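Local structure of protein SSD1 (Saccharomyces cerevisiae S288C, 7AM1) at residues L259-T264 with S294-G299; V284-R289 with I300-L305; N322-N327 with D704-A709. The protein binds messenger RNAs at their untranslated regions and represses translation, as a non-enzymatic pseudonuclease of the RNase II family. All coordinates share one frame; numbering follows the deposited sequence.

In the fold
Interactions 1 and 2 both belong to the second cold-shock domain, an OB fold, and share strand 298-307. Interaction 1 sets the start of that strand against strand 260-263, and interaction 2 sets its continuation against strand 281-289. Their centres are about 11 Å apart and they touch: the backbone of Phe298 meets Lys288 and Arg289, and Ile260 packs on Ile287. Interaction 3 takes the turn after helix 311-321 to the long helix 689-725. Its centre lies about 16 Å from that of interaction 2, with nearest atoms about 6 Å apart, and about 24 Å from that of interaction 1. A pentaethylene glycol, probably from crystallisation, lies about 5 Å from the Gln708 side chain.

Interaction 1: residues L259-T264 with S294-G299; sequences LIAIPT and SLHPFG
Ala261 and Phe298 form a single backbone bridge, in which Ala261 bonds through both its N and its O: N gives a bond to Pro297 O (2.9 Å, nearly straight at 167°), and O takes one from Gly299 N (3.0 Å). The packing is tightest around Gly299. Ile260 holds CG2 anti to its backbone N and lays that methyl on Gly299 N at 3.5 Å, while Ile262 turns back from a CB that points away and brings CD1 to Gly299 C, also at 3.5 Å. A CB on Gly299 would fall only 2.6 Å from Ile260 CG2. The bridge joins the two outermost strands of the five-stranded sheet, the closure expected between strands 3 and 5 of an OB barrel, here that of the second cold-shock domain. Toward solvent the contact is sparser. The methyl of Ala261 touches two partly exposed rings, obliquely to each, 3.5 Å from His296 CD2 and 3.6 Å from Phe298 CD1. The His296 ring also meets Trp249 edge-to-face, and Phe298 makes a cation-pi contact with Arg289. At the exposed end, Pro263 touches Gly299 O through CD alone. Leu259 O, buried against Pro297 CD, has no polar partner in the model.

Interaction 2: residues V284-R289 with I300-L305; sequences VASIKR and ILVSEL
Val284 spreads its side chain over three residues of the neighbouring strand. CB stands opposite CB of Ser303 at 4.2 Å. From there CG1, anti to the backbone N (chi1 180°), reaches CB of Val302 at 4.1 Å, while CG2 diverges to Leu305, meeting its CG, CD1 and CD2 at about the same 3.7 Å. Arg320 and Leu220 add to the cover of this buried valine, and Leu305 itself leans on helix 311-321. The segments are neighbouring arms of an antiparallel hairpin, strands 4 and 5 of the OB fold, and a classic beta bulge interrupts them: Val302 and Ser303 both face Val284. Val284 O therefore accepts two bonds from the same face of its plane, a short one from Val302 N (2.7 Å) and a longer one from Ser303 N (3.3 Å). Beyond the bulge the register moves by one residue, pairing Ala285 with Leu301 and Ser286 with Ile300. Ser286 rests OG against Val302 CG2 at 3.6 Å and bonds the same oxygen to Gln219 O. Farther along, at the exposed margin, the Lys288 chain, extended beyond CG, lays CD on Ile300 CG2 at 3.8 Å.

Interaction 3: residues N322-N327 with D704-A709; sequences NNFLSN and DCAYQA
Asn322 and Gln708 meet through their amides, with the two amide planes turned 60° apart. Asn322 is the first residue to leave helix 311-321, and a Schellman motif closes that helix with Asn323, at positive phi, as its C-prime residue; the turn thus lays three consecutive side chains against helix 689-725. The Gln708 chain, extended beyond CG, brings NE2 to Asn322 OD1 at 2.8 Å, nearly along the C=O axis (173°), and the acceptor lies close to the plane of the glutamine amide. The other end of the Asn322 amide is also held: ND2 bonds to Ile318 O in the preceding turn and to Gln712 OE1 one turn farther along the long helix. With both ends engaged, the amide is unlikely to flip. A leucine in place of Asn322 would probably leave Gln708 NE2 and Gln712 OE1 without their mate and set apolar branches against the two glutamine amides. Asn323 ND2 gives a hydrogen bond to Cys705 SG at 3.4 Å, the sulfur near the amide plane, while OD1 takes one from Leu220 N. Cys705 thus packs against the turn with both side-chain atoms: SG faces Asn323, and CB comes within 3.2 Å of Asn322 O. Phe324 approaches the helix with the edge of its ring, which has Cys705 C and Ala706 N near its plane. Val420 and Leu319 also line this phenylalanine, joining the two helices and strand 420-421 in one buried patch. At the ring's leading edge CE2 meets Cys705 CB at 3.7 Å, and the neighbouring CZ meets the methyl CB of Ala706 at 3.8 Å.

Interaction 1: residues L259-T264 with S294-G299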
loop_
_atom_site.group_PDB
_atom_site.type_symbol
_atom_site.label_atom_id
_atom_site.label_comp_id
_atom_site.label_asym_id
_atom_site.label_seq_id
_atom_site.Cartn_x
_atom_site.Cartn_y
_atom_site.Cartn_z
ATOM N N LEU A 259 -10.501 18.512 -10.758
ATOM C CA LEU A 259 -11.937 18.733 -10.817
ATOM C C LEU A 259 -12.442 18.379 -12.208
ATOM O O LEU A 259 -11.775 18.639 -13.214
ATOM C CB LEU A 259 -12.284 20.189 -10.494
ATOM C CG LEU A 259 -12.061 20.662 -9.058
ATOM C CD1 LEU A 259 -12.339 22.164 -8.948
ATOM C CD2 LEU A 259 -12.921 19.873 -8.080
ATOM N N ILE A 260 -13.621 17.772 -12.260
ATOM C CA ILE A 260 -14.223 17.323 -13.508
ATOM C C ILE A 260 -15.484 18.136 -13.745
ATOM O O ILE A 260 -16.341 18.238 -12.859
ATOM C CB ILE A 260 -14.542 15.819 -13.483
ATOM C CG1 ILE A 260 -13.278 15.008 -13.183
ATOM C CG2 ILE A 260 -15.165 15.407 -14.810
ATOM C CD1 ILE A 260 -13.538 13.537 -12.861
ATOM N N ALA A 261 -15.589 18.722 -14.932
ATOM C CA ALA A 261 -16.789 19.449 -15.315
ATOM C C ALA A 261 -17.852 18.450 -15.757
ATOM O O ALA A 261 -17.616 17.641 -16.660
ATOM C CB ALA A 261 -16.480 20.447 -16.428
ATOM N N ILE A 262 -19.006 18.501 -15.110
ATOM C CA ILE A 262 -20.145 17.646 -15.439
ATOM C C ILE A 262 -21.213 18.546 -16.059
ATOM O O ILE A 262 -21.741 19.430 -15.372
ATOM C CB ILE A 262 -20.692 16.929 -14.198
ATOM C CG1 ILE A 262 -19.593 16.135 -13.482
ATOM C CG2 ILE A 262 -21.862 16.038 -14.590
ATOM C CD1 ILE A 262 -19.014 15.010 -14.284
ATOM N N PRO A 263 -21.556 18.373 -17.333
ATOM C CA PRO A 263 -22.709 19.109 -17.868
ATOM C C PRO A 263 -23.938 18.819 -17.021
ATOM O O PRO A 263 -24.287 17.660 -16.782
ATOM C CB PRO A 263 -22.843 18.573 -19.296
ATOM C CG PRO A 263 -21.457 18.126 -19.654
ATOM C CD PRO A 263 -20.868 17.590 -18.377
ATOM N N THR A 264 -24.598 19.883 -16.565
ATOM C CA THR A 264 -25.706 19.733 -15.629
ATOM C C THR A 264 -26.861 18.927 -16.205
ATOM O O THR A 264 -27.751 18.528 -15.446
ATOM C CB THR A 264 -26.198 21.105 -15.172
ATOM O OG1 THR A 264 -26.401 21.949 -16.310
ATOM C CG2 THR A 264 -25.183 21.739 -14.232
ATOM N N SER A 294 -10.076 23.515 -23.180
ATOM C CA SER A 294 -10.627 23.539 -21.833
ATOM C C SER A 294 -9.517 23.378 -20.803
ATOM O O SER A 294 -8.623 22.542 -20.967
ATOM C CB SER A 294 -11.663 22.428 -21.640
ATOM O OG SER A 294 -12.121 22.392 -20.299
ATOM N N LEU A 295 -9.581 24.178 -19.736
ATOM C CA LEU A 295 -8.619 24.064 -18.646
ATOM C C LEU A 295 -8.870 22.840 -17.778
ATOM O O LEU A 295 -8.001 22.484 -16.975
ATOM C CB LEU A 295 -8.657 25.320 -17.772
ATOM C CG LEU A 295 -8.114 26.598 -18.409
ATOM C CD1 LEU A 295 -8.400 27.815 -17.537
ATOM C CD2 LEU A 295 -6.617 26.448 -18.659
ATOM N N HIS A 296 -10.021 22.194 -17.925
ATOM C CA HIS A 296 -10.445 21.089 -17.081
ATOM C C HIS A 296 -11.014 19.985 -17.934
ATOM O O HIS A 296 -11.543 20.238 -19.031
ATOM C CB HIS A 296 -11.509 21.557 -16.077
ATOM C CG HIS A 296 -12.546 22.439 -16.697
ATOM N ND1 HIS A 296 -12.528 23.811 -16.572
ATOM C CD2 HIS A 296 -13.609 22.147 -17.486
ATOM C CE1 HIS A 296 -13.545 24.326 -17.241
ATOM N NE2 HIS A 296 -14.217 23.336 -17.803
ATOM N N PRO A 297 -10.930 18.732 -17.487
ATOM C CA PRO A 297 -11.588 17.645 -18.204
ATOM C C PRO A 297 -13.098 17.700 -18.026
ATOM O O PRO A 297 -13.627 18.310 -17.094
ATOM C CB PRO A 297 -10.997 16.382 -17.567
ATOM C CG PRO A 297 -10.619 16.804 -16.190
ATOM C CD PRO A 297 -10.203 18.248 -16.291
ATOM N N PHE A 298 -13.790 17.076 -18.971
ATOM C CA PHE A 298 -15.226 16.867 -18.896
ATOM C C PHE A 298 -15.497 15.395 -18.616
ATOM O O PHE A 298 -14.725 14.517 -19.016
ATOM C CB PHE A 298 -15.917 17.301 -20.191
ATOM C CG PHE A 298 -15.766 18.769 -20.494
ATOM C CD1 PHE A 298 -16.651 19.696 -19.965
ATOM C CD2 PHE A 298 -14.741 19.219 -21.310
ATOM C CE1 PHE A 298 -16.514 21.047 -20.240
ATOM C CE2 PHE A 298 -14.600 20.566 -21.590
ATOM C CZ PHE A 298 -15.488 21.482 -21.052
ATOM N N GLY A 299 -16.607 15.128 -17.934
ATOM C CA GLY A 299 -16.918 13.774 -17.523
ATOM C C GLY A 299 -18.403 13.510 -17.435
ATOM O O GLY A 299 -19.212 14.366 -17.802
#

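Interaction 2: residues V284-R289 with I300-L305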
loop_
_atom_site.group_PDB
_atom_site.type_symbol
_atom_site.label_atom_id
_atom_site.label_comp_id
_atom_site.label_asym_id
_atom_site.label_seq_id
_atom_site.Cartn_x
_atom_site.Cartn_y
_atom_site.Cartn_z
ATOM N N VAL A 284 -20.153 8.667 -8.256
ATOM C CA VAL A 284 -19.065 8.117 -9.054
ATOM C C VAL A 284 -19.121 8.779 -10.424
ATOM O O VAL A 284 -20.198 8.894 -11.020
ATOM C CB VAL A 284 -19.160 6.587 -9.169
ATOM C CG1 VAL A 284 -18.016 6.049 -10.009
ATOM C CG2 VAL A 284 -19.137 5.949 -7.783
ATOM N N ALA A 285 -17.966 9.230 -10.913
ATOM C CA ALA A 285 -17.869 9.910 -12.196
ATOM C C ALA A 285 -16.770 9.278 -13.041
ATOM O O ALA A 285 -15.911 8.546 -12.541
ATOM C CB ALA A 285 -17.595 11.409 -12.008
ATOM N N SER A 286 -16.812 9.571 -14.339
ATOM C CA SER A 286 -15.765 9.176 -15.270
ATOM C C SER A 286 -15.389 10.372 -16.130
ATOM O O SER A 286 -16.198 11.276 -16.348
ATOM C CB SER A 286 -16.208 8.010 -16.176
ATOM O OG SER A 286 -16.360 6.814 -15.430
ATOM N N ILE A 287 -14.148 10.379 -16.605
ATOM C CA ILE A 287 -13.664 11.446 -17.473
ATOM C C ILE A 287 -13.879 11.022 -18.920
ATOM O O ILE A 287 -13.412 9.959 -19.345
ATOM C CB ILE A 287 -12.182 11.753 -17.192
ATOM C CG1 ILE A 287 -12.037 12.421 -15.821
ATOM C CG2 ILE A 287 -11.602 12.629 -18.290
ATOM C CD1 ILE A 287 -10.608 12.612 -15.373
ATOM N N LYS A 288 -14.569 11.869 -19.683
ATOM C CA LYS A 288 -14.948 11.571 -21.059
ATOM C C LYS A 288 -14.060 12.261 -22.086
ATOM O O LYS A 288 -13.744 11.666 -23.118
ATOM C CB LYS A 288 -16.409 11.955 -21.299
ATOM C CG LYS A 288 -17.201 10.866 -22.001
ATOM C CD LYS A 288 -18.541 11.369 -22.519
ATOM C CE LYS A 288 -19.277 10.273 -23.282
ATOM N NZ LYS A 288 -20.592 10.732 -23.800
ATOM N N ARG A 289 -13.686 13.516 -21.866
ATOM C CA ARG A 289 -12.899 14.233 -22.858
ATOM C C ARG A 289 -12.171 15.378 -22.171
ATOM O O ARG A 289 -12.598 15.874 -21.126
ATOM C CB ARG A 289 -13.765 14.783 -23.999
ATOM C CG ARG A 289 -14.780 15.822 -23.549
ATOM C CD ARG A 289 -15.799 16.162 -24.634
ATOM N NE ARG A 289 -16.596 17.321 -24.239
ATOM C CZ ARG A 289 -16.236 18.587 -24.429
ATOM N NH1 ARG A 289 -15.092 18.885 -25.033
ATOM N NH2 ARG A 289 -17.029 19.565 -24.013
ATOM N N ILE A 300 -18.774 12.320 -16.959
ATOM C CA ILE A 300 -20.168 11.935 -16.809
ATOM C C ILE A 300 -20.362 11.397 -15.397
ATOM O O ILE A 300 -19.419 10.940 -14.747
ATOM C CB ILE A 300 -20.585 10.868 -17.846
ATOM C CG1 ILE A 300 -19.749 9.599 -17.660
ATOM C CG2 ILE A 300 -20.391 11.401 -19.257
ATOM C CD1 ILE A 300 -20.113 8.444 -18.591
ATOM N N LEU A 301 -21.610 11.428 -14.936
ATOM C CA LEU A 301 -21.969 10.785 -13.679
ATOM C C LEU A 301 -22.319 9.330 -13.950
ATOM O O LEU A 301 -23.116 9.035 -14.847
ATOM C CB LEU A 301 -23.144 11.481 -13.000
ATOM C CG LEU A 301 -22.880 12.858 -12.401
ATOM C CD1 LEU A 301 -24.132 13.366 -11.704
ATOM C CD2 LEU A 301 -21.721 12.792 -11.425
ATOM N N VAL A 302 -21.723 8.433 -13.175
ATOM C CA VAL A 302 -21.979 7.009 -13.299
ATOM C C VAL A 302 -22.977 6.524 -12.257
ATOM O O VAL A 302 -23.880 5.751 -12.578
ATOM C CB VAL A 302 -20.651 6.227 -13.197
ATOM C CG1 VAL A 302 -20.922 4.735 -13.105
ATOM C CG2 VAL A 302 -19.751 6.555 -14.379
ATOM N N SER A 303 -22.843 6.981 -11.013
ATOM C CA SER A 303 -23.696 6.488 -9.947
ATOM C C SER A 303 -23.803 7.522 -8.837
ATOM O O SER A 303 -22.957 8.407 -8.691
ATOM C CB SER A 303 -23.155 5.168 -9.375
ATOM O OG SER A 303 -22.938 4.213 -10.399
ATOM N N GLU A 304 -24.879 7.396 -8.064
ATOM C CA GLU A 304 -25.029 8.056 -6.774
ATOM C C GLU A 304 -24.918 6.979 -5.702
ATOM O O GLU A 304 -25.736 6.052 -5.663
ATOM C CB GLU A 304 -26.366 8.783 -6.671
ATOM C CG GLU A 304 -26.554 9.551 -5.369
ATOM C CD GLU A 304 -27.878 10.287 -5.322
ATOM O OE1 GLU A 304 -28.546 10.368 -6.377
ATOM O OE2 GLU A 304 -28.244 10.794 -4.238
ATOM N N LEU A 305 -23.908 7.093 -4.843
ATOM C CA LEU A 305 -23.624 6.032 -3.886
ATOM C C LEU A 305 -24.459 6.150 -2.616
ATOM O O LEU A 305 -24.889 5.131 -2.065
ATOM C CB LEU A 305 -22.137 6.032 -3.534
ATOM C CG LEU A 305 -21.172 5.706 -4.677
ATOM C CD1 LEU A 305 -19.748 5.607 -4.134
ATOM C CD2 LEU A 305 -21.567 4.429 -5.410
#

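Interaction 3: residues N322-N327 with D704-A709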
loop_
_atom_site.group_PDB
_atom_site.type_symbol
_atom_site.label_atom_id
_atom_site.label_comp_id
_atom_site.label_asym_id
_atom_site.label_seq_id
_atom_site.Cartn_x
_atom_site.Cartn_y
_atom_site.Cartn_z
ATOM N N ASN A 322 -11.662 2.617 -6.666
ATOM C CA ASN A 322 -10.605 1.740 -7.137
ATOM C C ASN A 322 -11.090 0.750 -8.192
ATOM O O ASN A 322 -10.465 -0.298 -8.381
ATOM C CB ASN A 322 -9.973 1.035 -5.941
ATOM C CG ASN A 322 -9.178 1.996 -5.078
ATOM O OD1 ASN A 322 -8.092 2.429 -5.461
ATOM N ND2 ASN A 322 -9.725 2.355 -3.925
ATOM N N ASN A 323 -12.202 1.053 -8.869
ATOM C CA ASN A 323 -12.586 0.389 -10.119
ATOM C C ASN A 323 -13.079 -1.037 -9.916
ATOM O O ASN A 323 -13.008 -1.859 -10.833
ATOM C CB ASN A 323 -11.427 0.411 -11.118
ATOM C CG ASN A 323 -10.949 1.814 -11.411
ATOM O OD1 ASN A 323 -11.649 2.580 -12.066
ATOM N ND2 ASN A 323 -9.794 2.183 -10.866
ATOM N N PHE A 324 -13.598 -1.340 -8.733
ATOM C CA PHE A 324 -14.201 -2.641 -8.451
ATOM C C PHE A 324 -15.715 -2.457 -8.418
ATOM O O PHE A 324 -16.267 -1.939 -7.443
ATOM C CB PHE A 324 -13.666 -3.217 -7.141
ATOM C CG PHE A 324 -12.194 -3.523 -7.174
ATOM C CD1 PHE A 324 -11.728 -4.682 -7.772
ATOM C CD2 PHE A 324 -11.277 -2.651 -6.615
ATOM C CE1 PHE A 324 -10.373 -4.967 -7.811
ATOM C CE2 PHE A 324 -9.923 -2.927 -6.653
ATOM C CZ PHE A 324 -9.471 -4.088 -7.256
ATOM N N LEU A 325 -16.383 -2.863 -9.500
ATOM C CA LEU A 325 -17.840 -2.884 -9.516
ATOM C C LEU A 325 -18.389 -4.169 -8.910
ATOM O O LEU A 325 -19.493 -4.167 -8.356
ATOM C CB LEU A 325 -18.357 -2.722 -10.946
ATOM C CG LEU A 325 -18.048 -1.390 -11.627
ATOM C CD1 LEU A 325 -18.624 -1.388 -13.030
ATOM C CD2 LEU A 325 -18.597 -0.226 -10.819
ATOM N N SER A 326 -17.643 -5.270 -9.029
ATOM C CA SER A 326 -17.967 -6.524 -8.354
ATOM C C SER A 326 -19.309 -7.087 -8.812
ATOM O O SER A 326 -19.984 -7.801 -8.068
ATOM C CB SER A 326 -17.953 -6.336 -6.835
ATOM O OG SER A 326 -16.696 -5.838 -6.407
ATOM N N ASN A 327 -19.688 -6.804 -10.057
ATOM C CA ASN A 327 -20.967 -7.233 -10.603
ATOM C C ASN A 327 -20.826 -8.337 -11.645
ATOM O O ASN A 327 -21.826 -8.742 -12.245
ATOM C CB ASN A 327 -21.694 -6.030 -11.210
ATOM C CG ASN A 327 -20.947 -5.436 -12.390
ATOM O OD1 ASN A 327 -19.757 -5.690 -12.577
ATOM N ND2 ASN A 327 -21.644 -4.640 -13.192
ATOM N N ASP A 704 -2.861 -2.792 -8.059
ATOM C CA ASP A 704 -2.545 -1.594 -7.292
ATOM C C ASP A 704 -3.812 -0.954 -6.747
ATOM O O ASP A 704 -3.793 -0.383 -5.654
ATOM C CB ASP A 704 -1.744 -0.627 -8.158
ATOM C CG ASP A 704 -0.327 -1.117 -8.399
ATOM O OD1 ASP A 704 0.142 -1.975 -7.623
ATOM O OD2 ASP A 704 0.311 -0.666 -9.365
ATOM N N CYS A 705 -4.926 -1.076 -7.473
ATOM C CA CYS A 705 -6.212 -0.629 -6.953
ATOM C C CYS A 705 -6.636 -1.445 -5.737
ATOM O O CYS A 705 -7.194 -0.892 -4.781
ATOM C CB CYS A 705 -7.275 -0.713 -8.050
ATOM S SG CYS A 705 -7.180 0.600 -9.315
ATOM N N ALA A 706 -6.411 -2.765 -5.762
ATOM C CA ALA A 706 -6.759 -3.597 -4.611
ATOM C C ALA A 706 -5.922 -3.220 -3.398
ATOM O O ALA A 706 -6.406 -3.258 -2.262
ATOM C CB ALA A 706 -6.575 -5.080 -4.941
ATOM N N TYR A 707 -4.651 -2.884 -3.620
ATOM C CA TYR A 707 -3.795 -2.391 -2.545
ATOM C C TYR A 707 -4.329 -1.081 -1.981
ATOM O O TYR A 707 -4.460 -0.918 -0.763
ATOM C CB TYR A 707 -2.375 -2.217 -3.088
ATOM C CG TYR A 707 -1.428 -1.422 -2.221
ATOM C CD1 TYR A 707 -0.827 -1.994 -1.113
ATOM C CD2 TYR A 707 -1.109 -0.109 -2.534
ATOM C CE1 TYR A 707 0.053 -1.272 -0.321
ATOM C CE2 TYR A 707 -0.231 0.621 -1.750
ATOM C CZ TYR A 707 0.350 0.032 -0.648
ATOM O OH TYR A 707 1.229 0.744 0.130
ATOM N N GLN A 708 -4.653 -0.131 -2.858
ATOM C CA GLN A 708 -5.168 1.151 -2.390
ATOM C C GLN A 708 -6.462 0.968 -1.608
ATOM O O GLN A 708 -6.657 1.596 -0.560
ATOM C CB GLN A 708 -5.377 2.087 -3.579
ATOM C CG GLN A 708 -4.075 2.457 -4.279
ATOM C CD GLN A 708 -4.265 3.252 -5.563
ATOM O OE1 GLN A 708 -3.332 3.905 -6.030
ATOM N NE2 GLN A 708 -5.462 3.192 -6.145
ATOM N N ALA A 709 -7.357 0.108 -2.100
ATOM C CA ALA A 709 -8.598 -0.155 -1.385
ATOM C C ALA A 709 -8.320 -0.714 0.003
ATOM O O ALA A 709 -8.935 -0.287 0.989
ATOM C CB ALA A 709 -9.469 -1.123 -2.186
#